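Local coordinates for phage terminase large subunit (Thermus phage P7426, PDB 7KS4), which probably acts as the ATP-driven motor that packs viral DNA into empty capsids and cuts the genome, and is represented here by its N-terminal ATPase domain, at residues K14-L19 with V26-H31; V101-Q104 with R109-V112; D149-D154 with S162-A167; L242-L247 with Q251-E256. One frame throughout, in Å; residues are numbered along the deposited sequence.

Contact 1: residues K14-L19 with V26-H31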
loop_
_atom_site.group_PDB
_atom_site.type_symbol
_atom_site.label_atom_id
_atom_site.label_comp_id
_atom_site.label_asym_id
_atom_site.label_seq_id
_atom_site.Cartn_x
_atom_site.Cartn_y
_atom_site.Cartn_z
ATOM N N LYS A 14 -10.674 -7.617 -15.180
ATOM C CA LYS A 14 -11.077 -8.998 -14.931
ATOM C C LYS A 14 -10.625 -9.456 -13.551
ATOM O O LYS A 14 -11.373 -10.131 -12.834
ATOM C CB LYS A 14 -10.506 -9.918 -16.008
ATOM C CG LYS A 14 -10.815 -9.473 -17.430
ATOM C CD LYS A 14 -11.694 -10.465 -18.173
ATOM C CE LYS A 14 -10.866 -11.531 -18.868
ATOM N NZ LYS A 14 -11.740 -12.558 -19.487
ATOM N N PHE A 15 -9.408 -9.092 -13.153
ATOM C CA PHE A 15 -8.952 -9.472 -11.823
ATOM C C PHE A 15 -9.738 -8.739 -10.742
ATOM O O PHE A 15 -10.099 -9.339 -9.725
ATOM C CB PHE A 15 -7.455 -9.209 -11.675
ATOM C CG PHE A 15 -6.849 -9.878 -10.475
ATOM C CD1 PHE A 15 -6.415 -11.193 -10.546
ATOM C CD2 PHE A 15 -6.724 -9.200 -9.273
ATOM C CE1 PHE A 15 -5.862 -11.817 -9.439
ATOM C CE2 PHE A 15 -6.172 -9.819 -8.165
ATOM C CZ PHE A 15 -5.743 -11.128 -8.248
ATOM N N PHE A 16 -9.993 -7.441 -10.927
ATOM C CA PHE A 16 -10.842 -6.716 -9.981
ATOM C C PHE A 16 -12.191 -7.402 -9.821
ATOM O O PHE A 16 -12.692 -7.569 -8.699
ATOM C CB PHE A 16 -11.062 -5.276 -10.451
ATOM C CG PHE A 16 -9.819 -4.435 -10.491
ATOM C CD1 PHE A 16 -8.737 -4.704 -9.666
ATOM C CD2 PHE A 16 -9.745 -3.349 -11.353
ATOM C CE1 PHE A 16 -7.599 -3.905 -9.709
ATOM C CE2 PHE A 16 -8.614 -2.555 -11.396
ATOM C CZ PHE A 16 -7.542 -2.834 -10.572
ATOM N N GLU A 17 -12.803 -7.785 -10.939
ATOM C CA GLU A 17 -14.103 -8.440 -10.898
ATOM C C GLU A 17 -14.047 -9.737 -10.098
ATOM O O GLU A 17 -14.980 -10.053 -9.348
ATOM C CB GLU A 17 -14.577 -8.696 -12.325
ATOM C CG GLU A 17 -15.994 -9.184 -12.446
ATOM C CD GLU A 17 -17.020 -8.061 -12.383
ATOM O OE1 GLU A 17 -16.708 -6.989 -11.814
ATOM O OE2 GLU A 17 -18.136 -8.254 -12.912
ATOM N N LEU A 18 -12.969 -10.512 -10.248
ATOM C CA LEU A 18 -12.787 -11.684 -9.395
ATOM C C LEU A 18 -12.754 -11.290 -7.923
ATOM O O LEU A 18 -13.313 -11.987 -7.072
ATOM C CB LEU A 18 -11.500 -12.428 -9.771
ATOM C CG LEU A 18 -11.495 -13.242 -11.067
ATOM C CD1 LEU A 18 -10.095 -13.805 -11.348
ATOM C CD2 LEU A 18 -12.512 -14.369 -10.992
ATOM N N LEU A 19 -12.120 -10.172 -7.599
ATOM C CA LEU A 19 -12.014 -9.782 -6.201
ATOM C C LEU A 19 -13.300 -9.206 -5.627
ATOM O O LEU A 19 -13.368 -8.997 -4.411
ATOM C CB LEU A 19 -10.893 -8.758 -6.024
ATOM C CG LEU A 19 -9.489 -9.332 -5.882
ATOM C CD1 LEU A 19 -8.481 -8.202 -5.871
ATOM C CD2 LEU A 19 -9.385 -10.167 -4.620
ATOM N N VAL A 26 -9.194 7.448 -7.675
ATOM C CA VAL A 26 -7.846 7.560 -7.123
ATOM C C VAL A 26 -7.211 6.187 -6.974
ATOM O O VAL A 26 -6.021 6.010 -7.251
ATOM C CB VAL A 26 -7.862 8.310 -5.782
ATOM C CG1 VAL A 26 -6.423 8.580 -5.324
ATOM C CG2 VAL A 26 -8.635 9.607 -5.906
ATOM N N GLN A 27 -7.982 5.206 -6.501
ATOM C CA GLN A 27 -7.493 3.833 -6.453
ATOM C C GLN A 27 -7.108 3.348 -7.840
ATOM O O GLN A 27 -6.042 2.751 -8.033
ATOM C CB GLN A 27 -8.558 2.920 -5.851
ATOM C CG GLN A 27 -8.906 3.235 -4.419
ATOM C CD GLN A 27 -10.151 2.512 -3.970
ATOM O OE1 GLN A 27 -11.150 2.460 -4.693
ATOM N NE2 GLN A 27 -10.099 1.929 -2.778
ATOM N N LEU A 28 -7.976 3.591 -8.825
ATOM C CA LEU A 28 -7.675 3.182 -10.190
ATOM C C LEU A 28 -6.380 3.815 -10.677
ATOM O O LEU A 28 -5.562 3.149 -11.319
ATOM C CB LEU A 28 -8.837 3.556 -11.109
ATOM C CG LEU A 28 -8.869 2.920 -12.496
ATOM C CD1 LEU A 28 -8.812 1.402 -12.422
ATOM C CD2 LEU A 28 -10.131 3.375 -13.215
ATOM N N ALA A 29 -6.168 5.098 -10.380
ATOM C CA ALA A 29 -4.932 5.745 -10.806
ATOM C C ALA A 29 -3.716 5.051 -10.205
ATOM O O ALA A 29 -2.712 4.835 -10.895
ATOM C CB ALA A 29 -4.948 7.222 -10.425
ATOM N N ILE A 30 -3.794 4.678 -8.926
ATOM C CA ILE A 30 -2.704 3.942 -8.286
ATOM C C ILE A 30 -2.465 2.619 -9.001
ATOM O O ILE A 30 -1.322 2.236 -9.270
ATOM C CB ILE A 30 -3.012 3.732 -6.792
ATOM C CG1 ILE A 30 -2.984 5.090 -6.070
ATOM C CG2 ILE A 30 -2.028 2.723 -6.160
ATOM C CD1 ILE A 30 -3.389 5.038 -4.617
ATOM N N HIS A 31 -3.541 1.888 -9.298
ATOM C CA HIS A 31 -3.397 0.573 -9.921
ATOM C C HIS A 31 -2.857 0.679 -11.342
ATOM O O HIS A 31 -2.121 -0.204 -11.793
ATOM C CB HIS A 31 -4.734 -0.167 -9.937
ATOM C CG HIS A 31 -5.268 -0.486 -8.579
ATOM N ND1 HIS A 31 -4.504 -1.078 -7.598
ATOM C CD2 HIS A 31 -6.497 -0.304 -8.040
ATOM C CE1 HIS A 31 -5.236 -1.242 -6.511
ATOM N NE2 HIS A 31 -6.449 -0.781 -6.754
#
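Phe16, near the middle of helix 13-19, carries one whole side of this contact, meeting His31 and Leu28 of helix 25-32. The aromatic part comes first. The far end of the Phe16 ring is aimed at the imidazole, and Phe16 CZ lies 3.7 Å from His31 CD2. Ring centroids are 5.2 Å apart and the planes are inclined at 49°, a pairing that is neither a stack nor edge-to-face. Seen from the imidazole, Phe16 CE1 sits over one face, 4.1 Å above the plane and displaced toward the rim. Both rings have their CG beside the backbone N (chi1 -65° for Phe16, -64° for His31), which sends each into the gap between the helices.

The aliphatic part is smaller: one methyl, Leu28 CD1, reaches Phe16 CE2 at 4.1 Å. With the nearest CA atoms, those of Phe16 and Leu28, 10.4 Å apart, the helices meet through side-chain ends and not through their backbones.

The polar atoms of His31 find partners outside the two segments. ND1 is hydrogen-bonded to Glu55 and NE2 to the hydroxyl of Tyr21, so both ring nitrogens are engaged and the rotation of the imidazole is fixed while one face of the ring takes the phenyl group. Tyr21 also meets Phe16 edge-to-face, and Val54 of helix 48-62 packs on Phe16.

On the same helix as His31, Gln27 donates from NE2 to N7 of the bound ADP and to Gly47 O. The two short helices thus form a buried aromatic cluster beside the nucleotide pocket of a P-loop ATPase, to which Gln27 belongs.

Contact 2: residues V101-Q104 with R109-V112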
loop_
_atom_site.group_PDB
_atom_site.type_symbol
_atom_site.label_atom_id
_atom_site.label_comp_id
_atom_site.label_asym_id
_atom_site.label_seq_id
_atom_site.Cartn_x
_atom_site.Cartn_y
_atom_site.Cartn_z
ATOM N N VAL A 101 -3.676 -22.076 0.448
ATOM C CA VAL A 101 -3.307 -20.969 1.323
ATOM C C VAL A 101 -2.967 -21.513 2.701
ATOM O O VAL A 101 -3.675 -22.371 3.237
ATOM C CB VAL A 101 -4.445 -19.934 1.410
ATOM C CG1 VAL A 101 -4.058 -18.781 2.335
ATOM C CG2 VAL A 101 -4.814 -19.431 0.016
ATOM N N GLN A 102 -1.889 -20.996 3.283
ATOM C CA GLN A 102 -1.477 -21.339 4.638
ATOM C C GLN A 102 -1.298 -20.044 5.417
ATOM O O GLN A 102 -0.637 -19.115 4.940
ATOM C CB GLN A 102 -0.181 -22.158 4.632
ATOM C CG GLN A 102 0.196 -22.749 5.975
ATOM C CD GLN A 102 1.578 -23.369 5.961
ATOM O OE1 GLN A 102 2.191 -23.532 4.902
ATOM N NE2 GLN A 102 2.080 -23.715 7.139
ATOM N N LEU A 103 -1.888 -19.983 6.605
ATOM C CA LEU A 103 -1.959 -18.758 7.386
ATOM C C LEU A 103 -1.389 -18.989 8.776
ATOM O O LEU A 103 -1.643 -20.023 9.401
ATOM C CB LEU A 103 -3.405 -18.263 7.501
ATOM C CG LEU A 103 -3.662 -17.056 8.404
ATOM C CD1 LEU A 103 -2.809 -15.853 7.987
ATOM C CD2 LEU A 103 -5.134 -16.709 8.351
ATOM N N GLN A 104 -0.622 -18.014 9.253
ATOM C CA GLN A 104 -0.136 -17.974 10.630
ATOM C C GLN A 104 -0.544 -16.606 11.163
ATOM O O GLN A 104 0.222 -15.644 11.065
ATOM C CB GLN A 104 1.365 -18.202 10.687
ATOM C CG GLN A 104 1.794 -19.523 10.076
ATOM C CD GLN A 104 3.290 -19.622 9.894
ATOM O OE1 GLN A 104 4.028 -18.700 10.236
ATOM N NE2 GLN A 104 3.750 -20.745 9.351
ATOM N N ARG A 109 1.803 -13.976 8.942
ATOM C CA ARG A 109 2.483 -14.630 7.832
ATOM C C ARG A 109 1.450 -15.355 6.981
ATOM O O ARG A 109 0.720 -16.218 7.481
ATOM C CB ARG A 109 3.549 -15.605 8.332
ATOM C CG ARG A 109 4.584 -15.970 7.281
ATOM C CD ARG A 109 5.482 -17.096 7.753
ATOM N NE ARG A 109 6.505 -17.427 6.768
ATOM C CZ ARG A 109 7.155 -18.587 6.717
ATOM N NH1 ARG A 109 6.889 -19.547 7.594
ATOM N NH2 ARG A 109 8.070 -18.789 5.778
ATOM N N LEU A 110 1.392 -14.999 5.703
ATOM C CA LEU A 110 0.458 -15.585 4.756
ATOM C C LEU A 110 1.252 -16.215 3.622
ATOM O O LEU A 110 2.123 -15.566 3.032
ATOM C CB LEU A 110 -0.505 -14.519 4.228
ATOM C CG LEU A 110 -1.540 -14.952 3.190
ATOM C CD1 LEU A 110 -2.533 -15.945 3.763
ATOM C CD2 LEU A 110 -2.251 -13.720 2.634
ATOM N N LEU A 111 0.953 -17.475 3.320
ATOM C CA LEU A 111 1.636 -18.231 2.279
ATOM C C LEU A 111 0.630 -18.694 1.235
ATOM O O LEU A 111 -0.434 -19.219 1.581
ATOM C CB LEU A 111 2.359 -19.449 2.871
ATOM C CG LEU A 111 3.405 -19.148 3.943
ATOM C CD1 LEU A 111 3.978 -20.444 4.482
ATOM C CD2 LEU A 111 4.506 -18.270 3.392
ATOM N N VAL A 112 0.968 -18.516 -0.036
ATOM C CA VAL A 112 0.177 -19.056 -1.134
ATOM C C VAL A 112 1.057 -20.072 -1.852
ATOM O O VAL A 112 1.966 -19.705 -2.605
ATOM C CB VAL A 112 -0.318 -17.967 -2.093
ATOM C CG1 VAL A 112 -1.176 -18.584 -3.176
ATOM C CG2 VAL A 112 -1.098 -16.899 -1.334
#
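Extended side chains set Gln104 and Arg109 alongside each other: in Arg109, CG lies opposite the backbone N (chi1 -161°) and the chain runs straight on to NE, while Gln104 turns its CG to the other side, next to its own N (chi1 -58°). The two point the same way, and Gln104 OE1 comes 3.3 Å from Arg109 CD, in the plane of the guanidinium at its edge. The amide and guanidinium planes stand 62° apart. The charge of Arg109 is met elsewhere, by a salt bridge from NE to Glu131 on strand 126-136, and Leu111 CD1 covers one guanidinium face over its centre.

The backbones form the antiparallel beta hairpin of strands 99-104 and 109-115, with strand 99-104 at the outer edge of the sheet. Two hydrogen-bonded pairs hold it. Gln102 N donates to Leu111 O at 2.9 Å and Leu111 N to Gln102 O at 2.8 Å; nearer the turn, Gln104 N reaches Arg109 O at 2.9 Å and Arg109 N reaches Gln104 O at 3.1 Å.

Gln102 lies beside Leu111 on the face shared with Gln104 and Arg109, its OE1 3.6 Å from Leu111 CD1 and hydrogen-bonded to His113. The opposite face is aliphatic. There Val101 CG1 presses against Leu110 CD1 at 3.5 Å, with Leu103 CD1 beside the same Leu110 methyl, and helix 75-92 covers this side through Val89, which touches Val101, and Val86, which touches Leu103.

Contact 3: residues D149-D154 with S162-A167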
loop_
_atom_site.group_PDB
_atom_site.type_symbol
_atom_site.label_atom_id
_atom_site.label_comp_id
_atom_site.label_asym_id
_atom_site.label_seq_id
_atom_site.Cartn_x
_atom_site.Cartn_y
_atom_site.Cartn_z
ATOM N N ASP A 149 9.933 -8.593 -3.398
ATOM C CA ASP A 149 9.477 -8.119 -4.690
ATOM C C ASP A 149 8.561 -6.912 -4.575
ATOM O O ASP A 149 8.417 -6.161 -5.547
ATOM C CB ASP A 149 8.758 -9.246 -5.424
ATOM C CG ASP A 149 9.626 -10.461 -5.566
ATOM O OD1 ASP A 149 10.561 -10.398 -6.388
ATOM O OD2 ASP A 149 9.409 -11.448 -4.828
ATOM N N PHE A 150 7.933 -6.712 -3.420
ATOM C CA PHE A 150 7.070 -5.555 -3.244
ATOM C C PHE A 150 6.935 -5.263 -1.759
ATOM O O PHE A 150 7.103 -6.144 -0.914
ATOM C CB PHE A 150 5.691 -5.767 -3.887
ATOM C CG PHE A 150 4.860 -6.850 -3.237
ATOM C CD1 PHE A 150 3.846 -6.521 -2.342
ATOM C CD2 PHE A 150 5.069 -8.188 -3.539
ATOM C CE1 PHE A 150 3.062 -7.505 -1.747
ATOM C CE2 PHE A 150 4.276 -9.186 -2.950
ATOM C CZ PHE A 150 3.275 -8.837 -2.053
ATOM N N VAL A 151 6.615 -4.009 -1.454
ATOM C CA VAL A 151 6.405 -3.599 -0.072
ATOM C C VAL A 151 5.347 -2.514 -0.055
ATOM O O VAL A 151 5.274 -1.683 -0.966
ATOM C CB VAL A 151 7.710 -3.113 0.594
ATOM C CG1 VAL A 151 8.251 -1.876 -0.114
ATOM C CG2 VAL A 151 7.477 -2.830 2.062
ATOM N N ILE A 152 4.512 -2.544 0.979
ATOM C CA ILE A 152 3.533 -1.500 1.246
ATOM C C ILE A 152 3.893 -0.860 2.574
ATOM O O ILE A 152 4.053 -1.562 3.580
ATOM C CB ILE A 152 2.102 -2.065 1.285
ATOM C CG1 ILE A 152 1.756 -2.709 -0.057
ATOM C CG2 ILE A 152 1.105 -0.960 1.648
ATOM C CD1 ILE A 152 0.719 -3.827 0.048
ATOM N N LEU A 153 4.029 0.466 2.575
ATOM C CA LEU A 153 4.216 1.235 3.800
ATOM C C LEU A 153 2.905 1.950 4.080
ATOM O O LEU A 153 2.491 2.820 3.305
ATOM C CB LEU A 153 5.365 2.237 3.688
ATOM C CG LEU A 153 6.772 1.691 3.929
ATOM C CD1 LEU A 153 7.196 0.772 2.810
ATOM C CD2 LEU A 153 7.767 2.836 4.092
ATOM N N ASP A 154 2.254 1.574 5.173
ATOM C CA ASP A 154 0.994 2.176 5.585
ATOM C C ASP A 154 1.273 3.219 6.660
ATOM O O ASP A 154 2.129 3.016 7.524
ATOM C CB ASP A 154 0.033 1.112 6.110
ATOM C CG ASP A 154 -1.380 1.635 6.290
ATOM O OD1 ASP A 154 -1.758 2.611 5.610
ATOM O OD2 ASP A 154 -2.115 1.054 7.107
ATOM N N SER A 162 14.557 5.978 8.706
ATOM C CA SER A 162 15.589 4.955 8.827
ATOM C C SER A 162 15.043 3.568 8.515
ATOM O O SER A 162 15.752 2.727 7.949
ATOM C CB SER A 162 16.187 4.982 10.233
ATOM O OG SER A 162 15.186 4.789 11.215
ATOM N N VAL A 163 13.794 3.295 8.894
ATOM C CA VAL A 163 13.189 2.018 8.527
ATOM C C VAL A 163 13.218 1.846 7.014
ATOM O O VAL A 163 13.590 0.784 6.500
ATOM C CB VAL A 163 11.761 1.915 9.095
ATOM C CG1 VAL A 163 11.117 0.587 8.711
ATOM C CG2 VAL A 163 11.780 2.058 10.618
ATOM N N TRP A 164 12.865 2.898 6.273
ATOM C CA TRP A 164 12.932 2.825 4.819
ATOM C C TRP A 164 14.376 2.696 4.341
ATOM O O TRP A 164 14.736 1.731 3.656
ATOM C CB TRP A 164 12.270 4.057 4.189
ATOM C CG TRP A 164 12.562 4.141 2.725
ATOM C CD1 TRP A 164 13.518 4.907 2.125
ATOM C CD2 TRP A 164 11.927 3.398 1.677
ATOM N NE1 TRP A 164 13.510 4.697 0.771
ATOM C CE2 TRP A 164 12.542 3.775 0.469
ATOM C CE3 TRP A 164 10.897 2.450 1.643
ATOM C CZ2 TRP A 164 12.161 3.244 -0.758
ATOM C CZ3 TRP A 164 10.522 1.926 0.428
ATOM C CH2 TRP A 164 11.149 2.323 -0.760
ATOM N N SER A 165 15.227 3.663 4.706
ATOM C CA SER A 165 16.551 3.748 4.090
ATOM C C SER A 165 17.388 2.512 4.387
ATOM O O SER A 165 18.141 2.040 3.527
ATOM C CB SER A 165 17.281 5.006 4.570
ATOM O OG SER A 165 17.520 4.957 5.963
ATOM N N GLU A 166 17.283 1.978 5.600
ATOM C CA GLU A 166 18.173 0.915 6.043
ATOM C C GLU A 166 17.550 -0.473 5.956
ATOM O O GLU A 166 18.244 -1.434 5.609
ATOM C CB GLU A 166 18.622 1.193 7.482
ATOM C CG GLU A 166 19.365 2.526 7.637
ATOM C CD GLU A 166 19.690 2.863 9.082
ATOM O OE1 GLU A 166 19.367 2.050 9.974
ATOM O OE2 GLU A 166 20.272 3.943 9.326
ATOM N N ALA A 167 16.254 -0.608 6.237
ATOM C CA ALA A 167 15.650 -1.924 6.403
ATOM C C ALA A 167 14.751 -2.353 5.251
ATOM O O ALA A 167 14.431 -3.544 5.164
ATOM C CB ALA A 167 14.842 -1.971 7.706
#
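Leu153 and Val151, alternate residues on one side of strand 150-153, meet the indole of Trp164 on helix 161-175. Strand and helix are the first two elements of a beta-alpha-beta unit completed by strand 178-183, and the strand carries the predicted Walker B motif of this P-loop ATPase.

The first shell is wholly apolar and confined to the benzo half of the indole. Leu153 CD2 approaches Trp164 CE3 at 4.0 Å from an oblique direction, the two side chains crossing at about a right angle. Val151 CG1 comes in at the ring edge, near the indole plane, and is 4.5 Å from Trp164 CZ3, a looser touch. Trp164 spans the gap because a chi1 of 169° swings the indole out on the side away from its own N and across toward the strand; the nearest CA atoms, of Leu153 and Trp164, remain 8.9 Å apart.

The second shell holds the indole from other sides. Phe194 packs on it edge-to-face, the Trp190 ring meets it with nearly aligned planes, and Ala179 of strand 178-183 also touches it. Val151 is further covered by Ile168 and Leu172, later residues of the same helix as Trp164.

On its other side the strand packs against helix 48-62, with Phe150 and Ile152 both touching Ala56. Asp154, which follows Leu153 and binds magnesium in another structure of this protein, points away from the tryptophan. Here its OD2 accepts a hydrogen bond from Gln77 NE2.

Contact 4: residues L242-L247 with Q251-E256. With SO4 (sulfate ion), chain H.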
loop_
_atom_site.group_PDB
_atom_site.type_symbol
_atom_site.label_atom_id
_atom_site.label_comp_id
_atom_site.label_asym_id
_atom_site.label_seq_id
_atom_site.Cartn_x
_atom_site.Cartn_y
_atom_site.Cartn_z
ATOM N N LEU A 242 -15.271 22.833 13.900
ATOM C CA LEU A 242 -15.689 23.435 15.162
ATOM C C LEU A 242 -14.952 22.833 16.346
ATOM O O LEU A 242 -14.691 23.533 17.329
ATOM C CB LEU A 242 -17.196 23.262 15.383
ATOM C CG LEU A 242 -18.193 24.123 14.607
ATOM C CD1 LEU A 242 -19.547 24.084 15.311
ATOM C CD2 LEU A 242 -17.735 25.564 14.445
ATOM N N TYR A 243 -14.629 21.540 16.287
ATOM C CA TYR A 243 -14.051 20.862 17.437
ATOM C C TYR A 243 -12.774 20.098 17.113
ATOM O O TYR A 243 -12.234 19.426 17.998
ATOM C CB TYR A 243 -15.081 19.917 18.073
ATOM C CG TYR A 243 -15.596 18.801 17.188
ATOM C CD1 TYR A 243 -14.973 17.560 17.173
ATOM C CD2 TYR A 243 -16.731 18.974 16.398
ATOM C CE1 TYR A 243 -15.445 16.531 16.383
ATOM C CE2 TYR A 243 -17.212 17.951 15.607
ATOM C CZ TYR A 243 -16.563 16.728 15.604
ATOM O OH TYR A 243 -17.024 15.689 14.820
ATOM N N ILE A 244 -12.266 20.196 15.894
ATOM C CA ILE A 244 -11.018 19.551 15.493
ATOM C C ILE A 244 -9.983 20.642 15.259
ATOM O O ILE A 244 -10.272 21.603 14.534
ATOM C CB ILE A 244 -11.208 18.689 14.227
ATOM C CG1 ILE A 244 -11.938 17.393 14.596
ATOM C CG2 ILE A 244 -9.873 18.400 13.546
ATOM C CD1 ILE A 244 -12.170 16.441 13.440
ATOM N N PRO A 245 -8.779 20.542 15.832
ATOM C CA PRO A 245 -7.764 21.571 15.575
ATOM C C PRO A 245 -7.529 21.750 14.082
ATOM O O PRO A 245 -7.656 20.810 13.295
ATOM C CB PRO A 245 -6.511 21.034 16.282
ATOM C CG PRO A 245 -6.779 19.593 16.549
ATOM C CD PRO A 245 -8.260 19.462 16.691
ATOM N N ASP A 246 -7.171 22.976 13.695
ATOM C CA ASP A 246 -7.013 23.276 12.275
ATOM C C ASP A 246 -5.952 22.394 11.626
ATOM O O ASP A 246 -6.134 21.934 10.492
ATOM C CB ASP A 246 -6.658 24.746 12.075
ATOM C CG ASP A 246 -6.703 25.155 10.614
ATOM O OD1 ASP A 246 -7.642 24.739 9.903
ATOM O OD2 ASP A 246 -5.792 25.883 10.167
ATOM N N LEU A 247 -4.828 22.161 12.309
ATOM C CA LEU A 247 -3.767 21.361 11.699
ATOM C C LEU A 247 -4.227 19.931 11.469
ATOM O O LEU A 247 -3.974 19.351 10.406
ATOM C CB LEU A 247 -2.502 21.370 12.563
ATOM C CG LEU A 247 -1.296 20.652 11.925
ATOM C CD1 LEU A 247 0.014 21.312 12.341
ATOM C CD2 LEU A 247 -1.235 19.152 12.254
ATOM N N GLN A 251 -4.482 18.138 7.726
ATOM C CA GLN A 251 -3.677 16.955 7.425
ATOM C C GLN A 251 -4.539 15.728 7.173
ATOM O O GLN A 251 -4.379 15.048 6.154
ATOM C CB GLN A 251 -2.713 16.650 8.568
ATOM C CG GLN A 251 -1.514 17.546 8.641
ATOM C CD GLN A 251 -0.422 16.949 9.507
ATOM O OE1 GLN A 251 -0.678 16.074 10.339
ATOM N NE2 GLN A 251 0.802 17.403 9.303
ATOM N N GLU A 252 -5.424 15.403 8.120
ATOM C CA GLU A 252 -6.113 14.118 8.065
ATOM C C GLU A 252 -7.171 14.091 6.975
ATOM O O GLU A 252 -7.402 13.041 6.367
ATOM C CB GLU A 252 -6.742 13.802 9.420
ATOM C CG GLU A 252 -5.750 13.753 10.570
ATOM C CD GLU A 252 -4.615 12.770 10.329
ATOM O OE1 GLU A 252 -3.455 13.123 10.637
ATOM O OE2 GLU A 252 -4.880 11.654 9.826
ATOM N N TYR A 253 -7.815 15.224 6.709
ATOM C CA TYR A 253 -8.826 15.318 5.668
ATOM C C TYR A 253 -8.359 16.091 4.453
ATOM O O TYR A 253 -8.594 15.651 3.325
ATOM C CB TYR A 253 -10.094 15.970 6.231
ATOM C CG TYR A 253 -10.672 15.191 7.380
ATOM C CD1 TYR A 253 -11.142 13.900 7.196
ATOM C CD2 TYR A 253 -10.747 15.741 8.652
ATOM C CE1 TYR A 253 -11.669 13.176 8.242
ATOM C CE2 TYR A 253 -11.278 15.024 9.708
ATOM C CZ TYR A 253 -11.736 13.740 9.496
ATOM O OH TYR A 253 -12.266 13.023 10.544
ATOM N N GLY A 254 -7.686 17.226 4.647
ATOM C CA GLY A 254 -7.151 17.957 3.517
ATOM C C GLY A 254 -5.965 17.288 2.858
ATOM O O GLY A 254 -5.664 17.587 1.698
ATOM N N ALA A 255 -5.291 16.380 3.567
ATOM C CA ALA A 255 -4.063 15.762 3.070
ATOM C C ALA A 255 -3.016 16.829 2.758
ATOM O O ALA A 255 -2.235 16.705 1.811
ATOM C CB ALA A 255 -4.336 14.884 1.845
ATOM N N GLU A 256 -2.993 17.883 3.575
ATOM C CA GLU A 256 -2.090 19.003 3.361
ATOM C C GLU A 256 -0.765 18.766 4.068
ATOM O O GLU A 256 -0.717 18.203 5.168
ATOM C CB GLU A 256 -2.712 20.310 3.855
ATOM C CG GLU A 256 -3.898 20.755 3.032
ATOM C CD GLU A 256 -4.527 22.031 3.545
ATOM O OE1 GLU A 256 -3.832 22.824 4.215
ATOM O OE2 GLU A 256 -5.728 22.231 3.281
HETATM S S SO4 H . -12.597 9.737 13.306
HETATM O O1 SO4 H . -13.741 10.203 14.087
HETATM O O2 SO4 H . -12.902 8.437 12.719
HETATM O O3 SO4 H . -11.439 9.616 14.189
HETATM O O4 SO4 H . -12.298 10.681 12.231
#
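The phenol ring of Tyr253 is approached at its edge, near the ring plane, by Ile244 CD1 and by O4 of a sulfate ion. The ring of Tyr237 also meets it, with the planes inclined at about 35°. Tyr253 CE2 and Ile244 CD1 are 4.1 Å apart, and the two side chains cross at about a right angle. The phenol oxygen, OH, donates a weak hydrogen bond of 2.9 Å to sulfate O4. That ion, probably from the crystallisation liquor, is also hydrogen-bonded by Arg240 NH1.

The contact belongs to helix 246-252, a short helix of the ATPase domain with Pro245 at its N-cap position; the chain has left helical geometry at Ala255, whose phi is positive. Ile244, just before Pro245, is thereby brought against Tyr253 near the C-terminal part of the helix.

Within the helix, Gln251 N donates to Leu247 O at 3.0 Å, with an N-H...O angle of 151°. The side chains of this pair run side by side in the same direction. One Leu247 methyl, CD2, lies against the Gln251 amide, and Val258 packs on both residues.

Charged groups nearby pair outside the contact. Arg250 makes salt bridges to Asp246, at the start of the helix, and to Glu256, beyond Ala255, while Glu252 bridges to Lys186. A chi1 of -76° turns Gln251 away from its carbonyl carbon, and the chain, extended from there, lays the amide along the leucine: Gln251 CD is 3.6 Å from Leu247 CD2 and Gln251 OE1 3.7 Å from that methyl.

How the contacts relate
Contacts 1 and 3 are both buried and meet through carbon atoms, each built on one aromatic side chain, but the imidazole of contact 1 has polar partners on both nitrogens, while contact 3 is apolar; they lie on opposite sides of the chain's centre. Contact 2 is partly buried and relies instead on backbone hydrogen bonds. It shares the central sheet with contact 3, but holds an outer hairpin where contact 3 packs a helix on an inner strand. Contact 4, about 23 Å from the chain's centre, is peripheral yet mostly buried, with Leu247 exposed, and stays local to one short helix. Helix 48-62 touches contacts 1, 2 and 3. Contacts 2 and 4, centres about 38 Å apart, are the most distant pair.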